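Local coordinates for protein GCN5-related N-acetyltransferase (PDB 3TT2) that probably transfers acyl groups to an as yet undefined acceptor, as a GCN5-related N-acetyltransferase with two GNAT-family regions in one chain, at residues Thr177-Pro180 / Gly181-Arg185; Val252-Arg256 / Pro257-Arg261. All blocks are in the same frame, centred on the assembly; numbering follows the deposited sequence.

In the fold
Both contacts are tight turns in the C-terminal GNAT-family half of the chain, and each joins a strand to the helix that follows it. Contact 1 comes first, between strand 173-177 and helix 184-194; contact 2 lies between strand 246-254 and helix 263-278. In the strand order, 223-228 and 233-243 lie between their two strands. The centres are about 20 Å apart and the nearest atoms about 8 Å, without touching. Helix 184-194 links them: it starts within contact 1, and Arg255 of contact 2 leans on its Ala190 and Ala194. Contact 2 carries a sulfate on a turn that in relatives binds cofactor phosphates, whereas contact 1 is the turn leading into helix 184-194.

Contact 1 (Thr177-Pro180 / Gly181-Arg185); sequences TFVP and GLDER
The backbone of Val179 meets Leu182 and Asp183 through one shared acceptor. Val179 O takes Leu182 N at 3.1 Å and Asp183 N at 2.9 Å, the two donors arriving from opposite faces of the carbonyl plane. The bond from Asp183 is almost straight (176°), that from Leu182 more bent.

Among the side-chain acceptors, Asp183 OD2 turns back to Val179 N at 3.1 Å, met from well above the carboxylate plane. The same oxygen forms a salt bridge with Arg176, so a charge on the preceding strand and a backbone N-H share it, which together probably limit the carboxylate's rotation. Glu184 bends at chi2 (86°), which folds its carboxylate back over the turn; its OE1 accepts Gly181 N through the syn lone pair.

Val179 to Leu182 make a type II beta turn, with Pro180 and Gly181 at its corners. Gly181 has the positive phi usual at the second corner, where a side chain would run into the carbonyl of Pro180. This reverses the chain between strand 173-177 and helix 184-194.

Apolar and ring contacts complete the turn. Val179 CG1 and Leu182 CD1 lie alongside at 3.6 Å, their side chains pointing the same way. In Phe178, CG anti to the backbone N (chi1 176°) carries the ring alongside Asp183, CD1 lying 3.7 Å from Asp183 CB. Glu184 OE2 sits at the edge of the Phe178 ring, 3.6 Å from CZ, with carboxylate and ring planes steeply inclined; Trp223 adds an edge-to-face contact with the same ring.

Contact 2 (Val252-Arg256 / Pro257-Arg261); sequences VGVRR and PWRGR. With SO4 (sulfate ion), chain B.
Arg259 and Arg256 bring two guanidinium groups together, Arg259 NH1 lying 3.5 Å from Arg256 NE, with their planes 78° apart. Arg259 is extended from CG to NE and lays one guanidinium face over Arg256 CA; its NE gives a weak bond to Val254 O (3.1 Å). The setting, with the Arg-Gly-Arg run 259-261 between strand 246-254 and helix 263-278, probably corresponds to the pyrophosphate-binding turn of the GNAT fold, which in relatives holds the phosphates of acetyl-CoA.

Two successive backbone bonds tighten the turn: Trp258 N to Arg255 O at 3.0 Å, and a nearly straight one (172°) from Arg259 N to Arg256 O at 3.2 Å. Alongside, Arg255 and Trp258 run side by side, with Arg255 CB in the plane of the indole at its edge, 3.8 Å from CE3. Pro257 CB sits over one face of the same ring, near the rim, and Trp258 NE1 makes a weak hydrogen bond to Glu228.

Val254 sends its two methyls different ways. CG1, anti to the backbone N, reaches Trp258 CB at 3.8 Å, while CG2 faces the sulfate; Ile263 of the following helix touches both Val254 and Trp258. Putting an alanine here removes both methyls, and would probably leave a gap at Trp258 CB and strip away the group that lies against the sulfate.

The sulfate, probably from the crystallisation liquor, is consistent with a phosphate position: Gly260 N points straight at its O4, at 2.7 Å.

Contact 1 (Thr177-Pro180 / Gly181-Arg185)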
loop_
_atom_site.group_PDB
_atom_site.type_symbol
_atom_site.label_atom_id
_atom_site.label_comp_id
_atom_site.label_asym_id
_atom_site.label_seq_id
_atom_site.Cartn_x
_atom_site.Cartn_y
_atom_site.Cartn_z
ATOM N N THR A 177 16.864 15.981 -10.190
ATOM C CA THR A 177 15.607 15.528 -10.733
ATOM C C THR A 177 15.927 14.413 -11.714
ATOM O O THR A 177 16.862 14.534 -12.515
ATOM C CB THR A 177 14.904 16.694 -11.451
ATOM O OG1 THR A 177 14.614 17.728 -10.499
ATOM C CG2 THR A 177 13.633 16.220 -12.121
ATOM N N PHE A 178 15.162 13.331 -11.636
ATOM C CA PHE A 178 15.327 12.201 -12.529
ATOM C C PHE A 178 15.261 12.645 -13.989
ATOM O O PHE A 178 14.316 13.317 -14.396
ATOM C CB PHE A 178 14.211 11.210 -12.266
ATOM C CG PHE A 178 14.205 10.034 -13.196
ATOM C CD1 PHE A 178 15.035 8.943 -12.966
ATOM C CD2 PHE A 178 13.350 9.997 -14.283
ATOM C CE1 PHE A 178 15.020 7.835 -13.814
ATOM C CE2 PHE A 178 13.331 8.899 -15.136
ATOM C CZ PHE A 178 14.165 7.816 -14.900
ATOM N N VAL A 179 16.252 12.256 -14.779
ATOM C CA VAL A 179 16.269 12.611 -16.192
ATOM C C VAL A 179 16.036 11.396 -17.085
ATOM O O VAL A 179 16.936 10.597 -17.285
ATOM C CB VAL A 179 17.647 13.191 -16.562
ATOM C CG1 VAL A 179 17.761 13.427 -18.070
ATOM C CG2 VAL A 179 17.913 14.453 -15.765
ATOM N N PRO A 180 14.847 11.285 -17.672
ATOM C CA PRO A 180 14.526 10.125 -18.520
ATOM C C PRO A 180 15.526 9.968 -19.651
ATOM O O PRO A 180 16.023 10.972 -20.160
ATOM C CB PRO A 180 13.163 10.481 -19.097
ATOM C CG PRO A 180 12.555 11.456 -18.084
ATOM C CD PRO A 180 13.720 12.225 -17.527
ATOM N N GLY A 181 15.833 8.728 -20.021
ATOM C CA GLY A 181 16.755 8.468 -21.112
ATOM C C GLY A 181 18.183 8.467 -20.637
ATOM O O GLY A 181 19.109 8.173 -21.387
ATOM N N LEU A 182 18.361 8.792 -19.366
ATOM C CA LEU A 182 19.671 8.840 -18.748
ATOM C C LEU A 182 19.650 8.033 -17.470
ATOM O O LEU A 182 20.346 7.023 -17.327
ATOM C CB LEU A 182 20.027 10.278 -18.395
ATOM C CG LEU A 182 20.873 11.054 -19.388
ATOM C CD1 LEU A 182 21.132 12.423 -18.837
ATOM C CD2 LEU A 182 22.177 10.330 -19.618
ATOM N N ASP A 183 18.842 8.501 -16.530
ATOM C CA ASP A 183 18.926 8.028 -15.163
ATOM C C ASP A 183 18.201 6.721 -14.849
ATOM O O ASP A 183 18.225 6.268 -13.708
ATOM C CB ASP A 183 18.508 9.152 -14.211
ATOM C CG ASP A 183 19.452 10.356 -14.282
ATOM O OD1 ASP A 183 20.554 10.225 -14.862
ATOM O OD2 ASP A 183 19.107 11.429 -13.749
ATOM N N GLU A 184 17.566 6.116 -15.850
ATOM C CA GLU A 184 16.789 4.886 -15.638
ATOM C C GLU A 184 17.523 3.772 -14.875
ATOM O O GLU A 184 17.126 3.410 -13.773
ATOM C CB GLU A 184 16.239 4.344 -16.960
ATOM C CG GLU A 184 14.881 4.881 -17.353
ATOM C CD GLU A 184 14.951 6.192 -18.113
ATOM O OE1 GLU A 184 16.055 6.625 -18.493
ATOM O OE2 GLU A 184 13.884 6.796 -18.339
ATOM N N ARG A 185 18.581 3.229 -15.462
ATOM C CA ARG A 185 19.237 2.063 -14.878
ATOM C C ARG A 185 19.847 2.399 -13.530
ATOM O O ARG A 185 19.747 1.618 -12.596
ATOM C CB ARG A 185 20.311 1.513 -15.822
ATOM C CG ARG A 185 21.103 0.300 -15.291
ATOM C CD ARG A 185 20.668 -1.028 -15.954
ATOM N NE ARG A 185 21.341 -2.200 -15.381
ATOM C CZ ARG A 185 20.861 -2.940 -14.379
ATOM N NH1 ARG A 185 19.695 -2.640 -13.830
ATOM N NH2 ARG A 185 21.546 -3.986 -13.924
#

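Contact 2 (Val252-Arg256 / Pro257-Arg261)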
loop_
_atom_site.group_PDB
_atom_site.type_symbol
_atom_site.label_atom_id
_atom_site.label_comp_id
_atom_site.label_asym_id
_atom_site.label_seq_id
_atom_site.Cartn_x
_atom_site.Cartn_y
_atom_site.Cartn_z
ATOM N N VAL A 252 11.051 6.495 -0.112
ATOM C CA VAL A 252 12.187 7.348 0.174
ATOM C C VAL A 252 13.256 6.468 0.823
ATOM O O VAL A 252 12.940 5.622 1.648
ATOM C CB VAL A 252 11.805 8.509 1.082
ATOM C CG1 VAL A 252 11.134 7.991 2.367
ATOM C CG2 VAL A 252 13.030 9.356 1.381
ATOM N N GLY A 253 14.510 6.604 0.414
ATOM C CA GLY A 253 15.541 5.759 0.994
ATOM C C GLY A 253 16.980 6.086 0.659
ATOM O O GLY A 253 17.279 6.654 -0.381
ATOM N N VAL A 254 17.888 5.675 1.533
ATOM C CA VAL A 254 19.288 6.000 1.360
ATOM C C VAL A 254 20.080 4.716 1.318
ATOM O O VAL A 254 19.802 3.804 2.077
ATOM C CB VAL A 254 19.777 6.942 2.482
ATOM C CG1 VAL A 254 21.206 7.354 2.248
ATOM C CG2 VAL A 254 18.907 8.179 2.531
ATOM N N ARG A 255 21.046 4.626 0.403
ATOM C CA ARG A 255 21.957 3.480 0.348
ATOM C C ARG A 255 22.819 3.459 1.599
ATOM O O ARG A 255 23.140 4.511 2.140
ATOM C CB ARG A 255 22.781 3.536 -0.933
ATOM C CG ARG A 255 21.984 3.030 -2.121
ATOM C CD ARG A 255 22.440 3.557 -3.437
ATOM N NE ARG A 255 23.793 3.125 -3.729
ATOM C CZ ARG A 255 24.252 2.905 -4.956
ATOM N NH1 ARG A 255 23.439 3.062 -5.996
ATOM N NH2 ARG A 255 25.517 2.526 -5.136
ATOM N N ARG A 256 23.178 2.267 2.073
ATOM C CA ARG A 256 23.788 2.127 3.407
ATOM C C ARG A 256 24.982 3.037 3.735
ATOM O O ARG A 256 25.026 3.617 4.818
ATOM C CB ARG A 256 24.088 0.663 3.753
ATOM C CG ARG A 256 24.780 0.464 5.114
ATOM C CD ARG A 256 24.830 -1.008 5.537
ATOM N NE ARG A 256 23.485 -1.567 5.673
ATOM C CZ ARG A 256 23.016 -2.592 4.965
ATOM N NH1 ARG A 256 23.791 -3.196 4.074
ATOM N NH2 ARG A 256 21.775 -3.023 5.156
ATOM N N PRO A 257 25.941 3.178 2.806
ATOM C CA PRO A 257 27.112 4.004 3.112
ATOM C C PRO A 257 26.766 5.463 3.370
ATOM O O PRO A 257 27.561 6.184 3.977
ATOM C CB PRO A 257 27.916 3.946 1.824
ATOM C CG PRO A 257 27.485 2.712 1.160
ATOM C CD PRO A 257 26.044 2.589 1.464
ATOM N N TRP A 258 25.628 5.924 2.859
ATOM C CA TRP A 258 25.244 7.316 3.080
ATOM C C TRP A 258 24.253 7.639 4.192
ATOM O O TRP A 258 23.784 8.769 4.286
ATOM C CB TRP A 258 24.937 8.033 1.777
ATOM C CG TRP A 258 26.121 8.005 0.875
ATOM C CD1 TRP A 258 27.155 8.904 0.832
ATOM C CD2 TRP A 258 26.433 6.991 -0.076
ATOM N NE1 TRP A 258 28.074 8.520 -0.118
ATOM C CE2 TRP A 258 27.650 7.347 -0.688
ATOM C CE3 TRP A 258 25.783 5.824 -0.492
ATOM C CZ2 TRP A 258 28.233 6.578 -1.679
ATOM C CZ3 TRP A 258 26.360 5.062 -1.484
ATOM C CH2 TRP A 258 27.570 5.442 -2.069
ATOM N N ARG A 259 23.876 6.649 4.982
ATOM C CA ARG A 259 22.911 6.880 6.050
ATOM C C ARG A 259 23.467 7.735 7.190
ATOM O O ARG A 259 24.682 7.855 7.354
ATOM C CB ARG A 259 22.362 5.557 6.588
ATOM C CG ARG A 259 21.249 4.953 5.743
ATOM C CD ARG A 259 21.202 3.451 5.933
ATOM N NE ARG A 259 20.306 2.807 4.978
ATOM C CZ ARG A 259 20.136 1.491 4.865
ATOM N NH1 ARG A 259 20.811 0.648 5.646
ATOM N NH2 ARG A 259 19.287 1.014 3.964
ATOM N N GLY A 260 22.563 8.341 7.961
ATOM C CA GLY A 260 22.940 9.156 9.107
ATOM C C GLY A 260 23.449 10.547 8.757
ATOM O O GLY A 260 24.099 11.199 9.570
ATOM N N ARG A 261 23.259 10.954 7.509
ATOM C CA ARG A 261 23.543 12.318 7.083
ATOM C C ARG A 261 22.332 13.233 6.946
ATOM O O ARG A 261 22.464 14.365 6.490
ATOM C CB ARG A 261 24.358 12.324 5.804
ATOM C CG ARG A 261 25.577 11.494 5.914
ATOM C CD ARG A 261 26.372 11.553 4.628
ATOM N NE ARG A 261 27.458 10.583 4.660
ATOM C CZ ARG A 261 28.510 10.609 3.859
ATOM N NH1 ARG A 261 29.448 9.675 3.972
ATOM N NH2 ARG A 261 28.632 11.568 2.953
HETATM S S SO4 B . 18.840 8.514 6.767
HETATM O O1 SO4 B . 19.282 9.563 5.860
HETATM O O2 SO4 B . 18.036 9.049 7.835
HETATM O O3 SO4 B . 18.089 7.488 6.044
HETATM O O4 SO4 B . 20.001 7.923 7.420
#